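Local coordinates for putative redox protein (Lactobacillus casei, PDB 2QL8), which belongs to the OsmC/Ohr family and is probably a thiol-dependent redox enzyme that breaks down peroxides, at the interface of chains A and B. Sequence-based numbering; all coordinates share one arbitrary frame. Chains: chain A/B, Putative redox protein.

The interface of chains A and B. Residues chain A 85-87, 92; chain B 11.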
loop_
_atom_site.group_PDB
_atom_site.type_symbol
_atom_site.label_atom_id
_atom_site.label_comp_id
_atom_site.label_asym_id
_atom_site.label_seq_id
_atom_site.Cartn_x
_atom_site.Cartn_y
_atom_site.Cartn_z
ATOM N N PHE A 85 4.301 12.572 3.215
ATOM C CA PHE A 85 4.966 12.151 4.435
ATOM C C PHE A 85 5.026 13.408 5.313
ATOM O O PHE A 85 5.528 14.458 4.854
ATOM C CB PHE A 85 6.372 11.666 4.055
ATOM C CG PHE A 85 7.273 11.228 5.221
ATOM C CD1 PHE A 85 6.835 10.488 6.269
ATOM C CD2 PHE A 85 8.622 11.593 5.201
ATOM C CE1 PHE A 85 7.707 10.041 7.265
ATOM C CE2 PHE A 85 9.478 11.166 6.192
ATOM C CZ PHE A 85 9.012 10.422 7.235
ATOM N N ILE A 86 4.513 13.310 6.526
ATOM C CA ILE A 86 4.430 14.414 7.468
ATOM C C ILE A 86 4.894 14.002 8.871
ATOM O O ILE A 86 4.953 12.816 9.229
ATOM C CB ILE A 86 2.986 14.994 7.559
ATOM C CG1 ILE A 86 1.995 14.027 8.226
ATOM C CG2 ILE A 86 2.490 15.408 6.146
ATOM C CD1 ILE A 86 0.622 14.605 8.504
ATOM N N GLY A 87 5.259 15.007 9.686
ATOM C CA GLY A 87 5.452 14.820 11.120
ATOM C C GLY A 87 6.901 14.958 11.575
ATOM O O GLY A 87 7.689 15.692 10.986
ATOM N N TYR A 92 5.353 10.229 12.845
ATOM C CA TYR A 92 5.222 10.378 11.399
ATOM C C TYR A 92 3.896 9.801 10.914
ATOM O O TYR A 92 3.346 8.852 11.506
ATOM C CB TYR A 92 6.327 9.666 10.628
ATOM C CG TYR A 92 7.710 10.255 10.791
ATOM C CD1 TYR A 92 7.995 11.556 10.371
ATOM C CD2 TYR A 92 8.725 9.519 11.385
ATOM C CE1 TYR A 92 9.263 12.078 10.515
ATOM C CE2 TYR A 92 9.985 10.039 11.530
ATOM C CZ TYR A 92 10.268 11.320 11.091
ATOM O OH TYR A 92 11.545 11.866 11.281
ATOM N N LEU B 11 6.947 16.884 4.517
ATOM C CA LEU B 11 8.340 16.484 4.387
ATOM C C LEU B 11 8.665 16.017 2.988
ATOM O O LEU B 11 9.772 16.211 2.488
ATOM C CB LEU B 11 8.697 15.400 5.424
ATOM C CG LEU B 11 8.420 15.702 6.901
ATOM C CD1 LEU B 11 8.455 14.426 7.803
ATOM C CD2 LEU B 11 9.443 16.765 7.376
#
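One face of the A:Phe85 ring meets the CD1 methyl of B:Leu11. The methyl sits 3.9 Å from the ring centroid, displaced toward the rim on the CD2 and CE2 side, in a CH-pi contact. This is a small patch of the two-fold symmetric interface of an OsmC/Ohr protein, a family whose members typically form intertwined dimers. The A:Tyr92 ring presents one of its faces to CZ of A:Phe85, within the same chain. The backbone O of A:Ile86 lies at the edge of the tyrosine ring, in its plane. The same B:Leu11 methyl that lies over the phenylalanine face meets the tyrosine at its CD1-CE1 rim, with CE1 of A:Tyr92 3.7 Å from CD1 of B:Leu11. The tyrosine and leucine side chains cross at about a right angle. Strands 77-88 and 91-102 of chain A form the apolar seat, and a loop of chain B supplies the leucine. In A:Phe85, CG is anti to the backbone N (chi1 177°), which turns the ring's face toward the methyl of B:Leu11. The backbone also joins the chains: B:Leu11 N donates a hydrogen bond to the backbone O of A:Phe85 at 2.8 Å. CD1 of B:Leu11 also packs against the backbone of A:Gly87, 3.5 Å from its O. Replacing B:Leu11 with an alanine would probably open a gap over the A:Phe85 face and leave the rim of A:Tyr92 without its methyl neighbour.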